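Local coordinates for penicillin binding protein 2X (Streptococcus thermophilus, PDB 5U47), which probably cross-links peptidoglycan strands as a septal transpeptidase and is thought to be inactivated by beta-lactams acylating an essential serine, at residues I35-G40 against S223-T228; N41-D46 against Y144-F149; A246-V251 against Y541-T546. The protein carries 1 engineered substitution. One frame throughout, in Å; residues are numbered along the deposited sequence.

Interaction 1 of 3, residues I35-G40 against S223-T228; sequences IYDRNG and SAPLQT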
loop_
_atom_site.group_PDB
_atom_site.type_symbol
_atom_site.label_atom_id
_atom_site.label_comp_id
_atom_site.label_asym_id
_atom_site.label_seq_id
_atom_site.Cartn_x
_atom_site.Cartn_y
_atom_site.Cartn_z
ATOM N N ILE A 35 -14.643 0.663 0.967
ATOM C CA ILE A 35 -13.296 1.165 1.208
ATOM C C ILE A 35 -13.422 2.671 1.234
ATOM O O ILE A 35 -13.936 3.284 0.261
ATOM C CB ILE A 35 -12.301 0.738 0.109
ATOM C CG1 ILE A 35 -12.199 -0.789 0.076
ATOM C CG2 ILE A 35 -10.921 1.342 0.381
ATOM C CD1 ILE A 35 -11.491 -1.342 -1.145
ATOM N N TYR A 36 -12.961 3.258 2.332
ATOM C CA TYR A 36 -13.020 4.692 2.564
ATOM C C TYR A 36 -11.638 5.323 2.676
ATOM O O TYR A 36 -10.624 4.635 2.871
ATOM C CB TYR A 36 -13.709 4.963 3.910
ATOM C CG TYR A 36 -15.166 4.568 4.041
ATOM C CD1 TYR A 36 -16.174 5.335 3.458
ATOM C CD2 TYR A 36 -15.545 3.476 4.806
ATOM C CE1 TYR A 36 -17.506 5.015 3.618
ATOM C CE2 TYR A 36 -16.876 3.131 4.964
ATOM C CZ TYR A 36 -17.853 3.907 4.367
ATOM O OH TYR A 36 -19.156 3.569 4.504
ATOM N N ASP A 37 -11.594 6.640 2.588
ATOM C CA ASP A 37 -10.395 7.336 2.903
ATOM C C ASP A 37 -10.411 7.484 4.463
ATOM O O ASP A 37 -11.326 6.975 5.138
ATOM C CB ASP A 37 -10.256 8.669 2.136
ATOM C CG ASP A 37 -10.880 9.860 2.860
ATOM O OD1 ASP A 37 -11.851 9.691 3.612
ATOM O OD2 ASP A 37 -10.374 10.969 2.649
ATOM N N ARG A 38 -9.434 8.179 5.016
ATOM C CA ARG A 38 -9.289 8.289 6.482
ATOM C C ARG A 38 -10.443 8.999 7.209
ATOM O O ARG A 38 -10.603 8.812 8.418
ATOM C CB ARG A 38 -7.946 8.949 6.829
ATOM C CG ARG A 38 -7.864 10.422 6.450
ATOM C CD ARG A 38 -6.465 10.973 6.599
ATOM N NE ARG A 38 -6.008 10.972 7.992
ATOM C CZ ARG A 38 -5.171 10.096 8.558
ATOM N NH1 ARG A 38 -4.587 9.118 7.858
ATOM N NH2 ARG A 38 -4.856 10.249 9.845
ATOM N N ASN A 39 -11.245 9.779 6.471
ATOM C CA ASN A 39 -12.367 10.529 7.036
ATOM C C ASN A 39 -13.716 10.085 6.507
ATOM O O ASN A 39 -14.676 10.844 6.587
ATOM C CB ASN A 39 -12.170 12.032 6.790
ATOM C CG ASN A 39 -11.083 12.617 7.645
ATOM O OD1 ASN A 39 -11.051 12.401 8.851
ATOM N ND2 ASN A 39 -10.202 13.372 7.044
ATOM N N GLY A 40 -13.792 8.888 5.920
ATOM C CA GLY A 40 -15.072 8.378 5.438
ATOM C C GLY A 40 -15.510 8.732 4.022
ATOM O O GLY A 40 -16.658 8.506 3.677
ATOM N N SER A 223 -5.842 10.446 2.350
ATOM C CA SER A 223 -6.587 11.682 2.425
ATOM C C SER A 223 -7.066 11.954 1.018
ATOM O O SER A 223 -6.243 12.288 0.142
ATOM C CB SER A 223 -5.673 12.807 2.864
ATOM O OG SER A 223 -6.299 14.068 2.704
ATOM N N ALA A 224 -8.364 11.788 0.769
ATOM C CA ALA A 224 -8.883 12.042 -0.581
ATOM C C ALA A 224 -8.517 13.408 -1.161
ATOM O O ALA A 224 -8.104 13.472 -2.328
ATOM C CB ALA A 224 -10.386 11.770 -0.677
ATOM N N PRO A 225 -8.630 14.505 -0.364
ATOM C CA PRO A 225 -8.241 15.818 -0.898
ATOM C C PRO A 225 -6.781 15.875 -1.337
ATOM O O PRO A 225 -6.464 16.384 -2.423
ATOM C CB PRO A 225 -8.472 16.779 0.292
ATOM C CG PRO A 225 -9.471 16.084 1.165
ATOM C CD PRO A 225 -9.266 14.613 0.961
ATOM N N LEU A 226 -5.887 15.352 -0.499
ATOM C CA LEU A 226 -4.468 15.361 -0.826
ATOM C C LEU A 226 -4.202 14.468 -2.027
ATOM O O LEU A 226 -3.438 14.836 -2.924
ATOM C CB LEU A 226 -3.624 14.880 0.352
ATOM C CG LEU A 226 -2.112 14.949 0.132
ATOM C CD1 LEU A 226 -1.694 16.394 -0.061
ATOM C CD2 LEU A 226 -1.367 14.328 1.300
ATOM N N GLN A 227 -4.815 13.291 -2.026
ATOM C CA GLN A 227 -4.647 12.336 -3.131
ATOM C C GLN A 227 -5.086 12.950 -4.461
ATOM O O GLN A 227 -4.390 12.806 -5.457
ATOM C CB GLN A 227 -5.437 11.069 -2.865
ATOM C CG GLN A 227 -5.312 9.999 -3.953
ATOM C CD GLN A 227 -3.979 9.247 -3.921
ATOM O OE1 GLN A 227 -3.496 8.849 -2.851
ATOM N NE2 GLN A 227 -3.423 8.990 -5.089
ATOM N N THR A 228 -6.244 13.618 -4.465
ATOM C CA THR A 228 -6.788 14.274 -5.673
ATOM C C THR A 228 -5.808 15.301 -6.196
ATOM O O THR A 228 -5.523 15.362 -7.389
ATOM C CB THR A 228 -8.186 14.898 -5.384
ATOM O OG1 THR A 228 -9.082 13.846 -5.022
ATOM C CG2 THR A 228 -8.768 15.621 -6.598
#
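Asp-37 meets Ala-224 where an Asx turn abuts the N-terminus of a helix, a worked example of one carboxylate serving two pieces of backbone at once. The turn, of type I from Asp-37 to Gly-40, follows the short strand 35-36; the helix is 224-241, with Ser-223 as its N-cap. From the backbone of Asp-37 the side chain starts toward the helix, and its CB lies 3.9 Å from Ala-224 N. A chi1 of 89° sets Asp-37 CG between the backbone N and the carbonyl carbon, 3.8 Å from Ala-224 N, and beyond it the two oxygens divide the work. Asp-37 OD2 accepts from Ala-224 N at 2.9 Å, through its anti lone pair and along a nearly straight N-H...O path of 170°. The methyl group of Ala-224 lies beside the same oxygen, Asp-37 OD2 to Ala-224 CB 3.4 Å. Asp-37 OD1 serves its own turn: Asn-39 N approaches it from above the carboxylate plane at 2.9 Å, and Asn-41 N is a further donor. A negative charge facing the first N-H of a helix would be expected to suit the helix dipole. Next to this pair, Arg-38 lays its CD against Ser-223 CB, while its guanidinium group is held by Thr-221 O, by the backbone of Asp-577 and Thr-578, and by a salt bridge to Glu-257. At the N-cap, Ser-223 OG takes a long, weak capping bond from Leu-226 N. Ala-224 O receives Thr-228 N and Thr-228 OG1 from one turn further along, and they reach it from opposite faces of its carbonyl plane.

Interaction 2 of 3, residues N41-D46 against Y144-F149; sequences NVLAED and YPNGTF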
loop_
_atom_site.group_PDB
_atom_site.type_symbol
_atom_site.label_atom_id
_atom_site.label_comp_id
_atom_site.label_asym_id
_atom_site.label_seq_id
_atom_site.Cartn_x
_atom_site.Cartn_y
_atom_site.Cartn_z
ATOM N N ASN A 41 -14.618 9.283 3.205
ATOM C CA ASN A 41 -14.954 9.538 1.794
ATOM C C ASN A 41 -14.907 8.207 1.077
ATOM O O ASN A 41 -13.921 7.472 1.202
ATOM C CB ASN A 41 -13.979 10.525 1.161
ATOM C CG ASN A 41 -14.092 11.901 1.766
ATOM O OD1 ASN A 41 -13.313 12.266 2.635
ATOM N ND2 ASN A 41 -15.106 12.654 1.352
ATOM N N VAL A 42 -15.954 7.906 0.324
ATOM C CA VAL A 42 -16.066 6.609 -0.366
ATOM C C VAL A 42 -15.053 6.474 -1.502
ATOM O O VAL A 42 -14.949 7.374 -2.355
ATOM C CB VAL A 42 -17.495 6.375 -0.902
ATOM C CG1 VAL A 42 -17.584 5.069 -1.706
ATOM C CG2 VAL A 42 -18.500 6.353 0.247
ATOM N N LEU A 43 -14.275 5.387 -1.466
ATOM C CA LEU A 43 -13.297 5.071 -2.523
ATOM C C LEU A 43 -13.746 3.908 -3.398
ATOM O O LEU A 43 -13.463 3.901 -4.608
ATOM C CB LEU A 43 -11.912 4.768 -1.950
ATOM C CG LEU A 43 -11.314 5.811 -1.010
ATOM C CD1 LEU A 43 -9.898 5.420 -0.595
ATOM C CD2 LEU A 43 -11.347 7.213 -1.625
ATOM N N ALA A 44 -14.416 2.928 -2.781
ATOM C CA ALA A 44 -14.970 1.775 -3.482
ATOM C C ALA A 44 -16.180 1.249 -2.703
ATOM O O ALA A 44 -16.102 1.047 -1.491
ATOM C CB ALA A 44 -13.938 0.653 -3.645
ATOM N N GLU A 45 -17.284 1.030 -3.401
ATOM C CA GLU A 45 -18.481 0.525 -2.766
ATOM C C GLU A 45 -19.321 -0.259 -3.747
ATOM O O GLU A 45 -19.221 -0.072 -4.973
ATOM C CB GLU A 45 -19.325 1.662 -2.160
ATOM C CG GLU A 45 -19.909 2.643 -3.176
ATOM C CD GLU A 45 -20.893 3.654 -2.555
ATOM O OE1 GLU A 45 -21.217 3.559 -1.349
ATOM O OE2 GLU A 45 -21.344 4.558 -3.282
ATOM N N ASP A 46 -20.147 -1.139 -3.189
ATOM C CA ASP A 46 -21.069 -1.941 -3.982
ATOM C C ASP A 46 -22.207 -1.097 -4.512
ATOM O O ASP A 46 -22.643 -0.156 -3.862
ATOM C CB ASP A 46 -21.679 -3.096 -3.154
ATOM C CG ASP A 46 -20.740 -4.264 -2.982
ATOM O OD1 ASP A 46 -19.548 -4.116 -3.339
ATOM O OD2 ASP A 46 -21.197 -5.352 -2.491
ATOM N N TYR A 144 -16.222 2.964 -8.187
ATOM C CA TYR A 144 -15.006 3.667 -7.742
ATOM C C TYR A 144 -15.269 5.135 -8.085
ATOM O O TYR A 144 -14.875 5.612 -9.157
ATOM C CB TYR A 144 -13.762 3.100 -8.459
ATOM C CG TYR A 144 -13.479 1.652 -8.121
ATOM C CD1 TYR A 144 -14.071 0.615 -8.841
ATOM C CD2 TYR A 144 -12.632 1.314 -7.051
ATOM C CE1 TYR A 144 -13.810 -0.717 -8.522
ATOM C CE2 TYR A 144 -12.371 -0.006 -6.729
ATOM C CZ TYR A 144 -12.957 -1.018 -7.465
ATOM O OH TYR A 144 -12.708 -2.333 -7.110
ATOM N N PRO A 145 -15.936 5.860 -7.175
ATOM C CA PRO A 145 -16.445 7.215 -7.466
ATOM C C PRO A 145 -15.441 8.280 -7.858
ATOM O O PRO A 145 -15.824 9.251 -8.537
ATOM C CB PRO A 145 -17.110 7.641 -6.152
ATOM C CG PRO A 145 -17.267 6.397 -5.352
ATOM C CD PRO A 145 -16.200 5.468 -5.779
ATOM N N ASN A 146 -14.188 8.114 -7.426
ATOM C CA ASN A 146 -13.148 9.091 -7.711
ATOM C C ASN A 146 -12.431 8.897 -9.058
ATOM O O ASN A 146 -11.546 9.679 -9.387
ATOM C CB ASN A 146 -12.148 9.124 -6.557
ATOM C CG ASN A 146 -12.803 9.514 -5.250
ATOM O OD1 ASN A 146 -13.113 10.678 -5.018
ATOM N ND2 ASN A 146 -13.025 8.543 -4.401
ATOM N N GLY A 147 -12.825 7.897 -9.847
ATOM C CA GLY A 147 -12.207 7.676 -11.171
ATOM C C GLY A 147 -10.701 7.358 -11.089
ATOM O O GLY A 147 -10.307 6.330 -10.508
ATOM N N THR A 148 -9.879 8.221 -11.701
ATOM C CA THR A 148 -8.409 8.077 -11.666
ATOM C C THR A 148 -7.918 8.627 -10.327
ATOM O O THR A 148 -7.708 9.843 -10.162
ATOM C CB THR A 148 -7.775 8.789 -12.864
ATOM O OG1 THR A 148 -8.331 8.228 -14.072
ATOM C CG2 THR A 148 -6.287 8.615 -12.858
ATOM N N PHE A 149 -7.752 7.720 -9.374
ATOM C CA PHE A 149 -7.470 8.069 -7.989
ATOM C C PHE A 149 -6.897 6.841 -7.309
ATOM O O PHE A 149 -7.615 5.865 -7.091
ATOM C CB PHE A 149 -8.816 8.483 -7.340
ATOM C CG PHE A 149 -8.757 8.811 -5.864
ATOM C CD1 PHE A 149 -8.697 7.810 -4.911
ATOM C CD2 PHE A 149 -8.851 10.128 -5.435
ATOM C CE1 PHE A 149 -8.660 8.116 -3.554
ATOM C CE2 PHE A 149 -8.836 10.447 -4.088
ATOM C CZ PHE A 149 -8.754 9.435 -3.146
HETATM O O HOH W 1 -12.669 5.938 -6.078
#
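The carbonyl oxygen of Leu-43 is met by the loop residues Tyr-144 and Pro-145 and by a bridging water, which donates to it at 2.6 Å. That water accepts in turn from Asn-146 N, so the two backbones, both in the region of the PBP dimerisation-domain family, are joined through a single molecule. Tyr-144 CA adds a CA-H...O contact to Leu-43 O at 3.5 Å, and Pro-145 CD closes in on Leu-43 O at 3.4 Å. The carbonyl is presented at a corner of the chain: Leu-43 and Ala-44 both face Ile-35, a classic beta bulge in strand 42-55. The loop, meanwhile, folds into a type I turn from Tyr-144 to Gly-147, which places the Asn-146 side chain toward Val-42 and Leu-43. Asn-146 ND2 gives a weak, bent hydrogen bond to Val-42 O at 3.0 Å.

Apolar groups fill in around these bonds. Leu-43 CB starts away from the loop, but a chi1 of -53° sets CG anti to the carbonyl carbon, and of the two methyls Leu-43 CD2 comes nearest, 3.4 Å from Phe-149 CE1. Asn-146 CG covers one face of the Phe-149 ring, toward its rim. Ala-44 CB rests against Tyr-144 CE2 at 3.5 Å, while the hydroxyl of that tyrosine bonds to Ala-157 N. Val-42 CG1 touches Pro-145 CG, 3.9 Å away, the two side chains crossing at about a right angle.

Phe-149 also packs on Ala-224, Gln-227 and Thr-228 of helix 224-241. Across the pair the Leu-43 carbonyl is satisfied by water and the direct polar bond is only a weak amide one, so side-chain packing carries much of the contact.

Interaction 3 of 3, residues A246-V251 against Y541-T546; sequences ASATVV and YIMYVT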
loop_
_atom_site.group_PDB
_atom_site.type_symbol
_atom_site.label_atom_id
_atom_site.label_comp_id
_atom_site.label_asym_id
_atom_site.label_seq_id
_atom_site.Cartn_x
_atom_site.Cartn_y
_atom_site.Cartn_z
ATOM N N ALA A 246 6.458 6.325 -13.216
ATOM C CA ALA A 246 6.767 7.231 -12.127
ATOM C C ALA A 246 5.931 6.853 -10.922
ATOM O O ALA A 246 4.930 6.131 -11.055
ATOM C CB ALA A 246 6.495 8.683 -12.533
ATOM N N SER A 247 6.350 7.336 -9.749
ATOM C CA SER A 247 5.622 7.095 -8.529
ATOM C C SER A 247 5.806 8.282 -7.598
ATOM O O SER A 247 6.777 9.018 -7.702
ATOM C CB SER A 247 6.118 5.830 -7.849
ATOM O OG SER A 247 7.439 6.027 -7.389
ATOM N N ALA A 248 4.855 8.446 -6.694
ATOM C CA ALA A 248 4.894 9.485 -5.668
ATOM C C ALA A 248 4.078 9.038 -4.480
ATOM O O ALA A 248 2.924 8.582 -4.661
ATOM C CB ALA A 248 4.340 10.771 -6.198
ATOM N N THR A 249 4.650 9.180 -3.281
ATOM C CA THR A 249 3.978 8.827 -2.059
ATOM C C THR A 249 4.268 9.841 -0.966
ATOM O O THR A 249 5.407 10.294 -0.807
ATOM C CB THR A 249 4.406 7.414 -1.588
ATOM O OG1 THR A 249 4.016 6.451 -2.575
ATOM C CG2 THR A 249 3.749 7.034 -0.286
ATOM N N VAL A 250 3.226 10.194 -0.223
ATOM C CA VAL A 250 3.342 11.095 0.922
ATOM C C VAL A 250 3.054 10.275 2.188
ATOM O O VAL A 250 2.047 9.564 2.263
ATOM C CB VAL A 250 2.341 12.252 0.832
ATOM C CG1 VAL A 250 2.458 13.180 2.061
ATOM C CG2 VAL A 250 2.548 13.031 -0.447
ATOM N N VAL A 251 3.911 10.414 3.191
ATOM C CA VAL A 251 3.794 9.668 4.444
ATOM C C VAL A 251 3.872 10.609 5.623
ATOM O O VAL A 251 4.626 11.599 5.599
ATOM C CB VAL A 251 4.956 8.643 4.571
ATOM C CG1 VAL A 251 4.915 7.889 5.889
ATOM C CG2 VAL A 251 4.916 7.641 3.408
ATOM N N TYR A 541 5.829 15.568 7.440
ATOM C CA TYR A 541 5.581 14.795 6.239
ATOM C C TYR A 541 6.873 14.411 5.496
ATOM O O TYR A 541 7.886 15.142 5.518
ATOM C CB TYR A 541 4.638 15.572 5.276
ATOM C CG TYR A 541 3.367 15.968 5.966
ATOM C CD1 TYR A 541 2.403 15.015 6.304
ATOM C CD2 TYR A 541 3.159 17.268 6.373
ATOM C CE1 TYR A 541 1.260 15.371 7.001
ATOM C CE2 TYR A 541 2.027 17.624 7.073
ATOM C CZ TYR A 541 1.089 16.685 7.385
ATOM O OH TYR A 541 -0.023 17.081 8.078
ATOM N N ILE A 542 6.813 13.239 4.868
ATOM C CA ILE A 542 7.863 12.712 4.017
ATOM C C ILE A 542 7.204 12.521 2.647
ATOM O O ILE A 542 6.061 12.031 2.554
ATOM C CB ILE A 542 8.334 11.297 4.441
ATOM C CG1 ILE A 542 8.881 11.289 5.866
ATOM C CG2 ILE A 542 9.415 10.776 3.485
ATOM C CD1 ILE A 542 8.964 9.881 6.454
ATOM N N MET A 543 7.915 12.893 1.597
ATOM C CA MET A 543 7.444 12.644 0.245
ATOM C C MET A 543 8.571 12.007 -0.558
ATOM O O MET A 543 9.732 12.425 -0.465
ATOM C CB MET A 543 6.951 13.923 -0.411
ATOM C CG MET A 543 6.300 13.675 -1.750
ATOM S SD MET A 543 5.433 15.138 -2.343
ATOM C CE MET A 543 4.596 14.414 -3.745
ATOM N N TYR A 544 8.230 11.002 -1.348
ATOM C CA TYR A 544 9.207 10.290 -2.184
ATOM C C TYR A 544 8.660 10.200 -3.591
ATOM O O TYR A 544 7.532 9.721 -3.796
ATOM C CB TYR A 544 9.462 8.908 -1.591
ATOM C CG TYR A 544 10.437 8.010 -2.319
ATOM C CD1 TYR A 544 11.709 8.452 -2.664
ATOM C CD2 TYR A 544 10.144 6.678 -2.532
ATOM C CE1 TYR A 544 12.625 7.608 -3.277
ATOM C CE2 TYR A 544 11.054 5.829 -3.156
ATOM C CZ TYR A 544 12.296 6.294 -3.514
ATOM O OH TYR A 544 13.203 5.451 -4.130
ATOM N N VAL A 545 9.460 10.643 -4.559
ATOM C CA VAL A 545 9.058 10.674 -5.960
ATOM C C VAL A 545 10.108 10.017 -6.818
ATOM O O VAL A 545 11.304 10.216 -6.572
ATOM C CB VAL A 545 8.858 12.135 -6.424
ATOM C CG1 VAL A 545 8.443 12.203 -7.888
ATOM C CG2 VAL A 545 7.828 12.817 -5.551
ATOM N N THR A 546 9.670 9.236 -7.811
ATOM C CA THR A 546 10.564 8.580 -8.752
ATOM C C THR A 546 9.994 8.702 -10.170
ATOM O O THR A 546 8.796 8.809 -10.348
ATOM C CB THR A 546 10.751 7.064 -8.464
ATOM O OG1 THR A 546 9.589 6.327 -8.886
ATOM C CG2 THR A 546 11.035 6.788 -6.965
HETATM O O HOH W 2 7.425 7.194 -4.818
#
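Ser-247 and Thr-546 begin a run of antiparallel pairs in the central five-stranded sheet of the transpeptidase domain, a fold shared with serine beta-lactamases. Strands 246-251 and 541-546 run at 169° to one another, their axes 4.6 Å apart.

Backbone bonds come first. Three hydrogen-bonded pairs, Ser-247 with Thr-546, Thr-249 with Tyr-544 and Val-251 with Ile-542, each exchange two N-H...O bonds; Val-251 N reaches Ile-542 O at 2.8 Å. CA-H...O contacts such as Ala-248 CA to Tyr-544 O, at 3.2 Å, lie between them.

Side-chain polar bonds form a second group. Ser-247 OG and Thr-546 OG1 stand 2.6 Å apart in a short hydrogen bond, each swung by its chi1 (67° and 76°) between its own N and carbonyl carbon. A water joins Ser-247 OG, at 2.8 Å, to Tyr-544 O, to which it donates. Thr-249 OG1 bonds instead to Gln-416 and Thr-261, and Tyr-544 OH to Tyr-291.

Apolar packing is the third. On the sheet face carrying Ala-248, Val-250, Met-543 and Val-545, the methionine lies extended, Met-543 CG 4.0 Å from Val-250 CG2, and Ala-248 CB touches Val-545 CG2 at 4.1 Å. Helices 224-241 and 558-572 cover this side; helix 416-427 packs against the face of Ser-247 and Tyr-544. There, within strand 541-546, Thr-546 CG2 sits over one face of the Tyr-544 ring, near its rim.

The two faces therefore differ in chemistry. The one with Ala-248, Val-250, Met-543 and Val-545 is apolar, and Tyr-541 joins it at the end of the strand; the other mixes apolar side chains with buried hydroxyls, satisfied partly across the pair (Ser-247, Thr-546) and partly by Gln-416, Thr-261 and Tyr-291.

Overall arrangement
Interactions 1 and 2 form a continuous junction, their centres 10 Å apart: strands 35-36 and 42-55 are sheet neighbours, with Ile-35 O probably accepting from Leu-43 N at 2.7 Å, and Phe-149 of interaction 2 lies against the helix of interaction 1, its CE2 3.5 Å from Thr-228 OG1. That helix leads through a short connection into strand 245-252, and Leu-226 CD2 touches Val-250 CG1 of interaction 3 at 4.1 Å. Interactions 2 and 3 do not meet; their nearest atoms are about 10 Å apart. The helix thus passes from the N-terminal region to the five-stranded sheet of the transpeptidase domain, whose far edge strand, 503-510, carries Lys-505 of a probable KSG active-site motif.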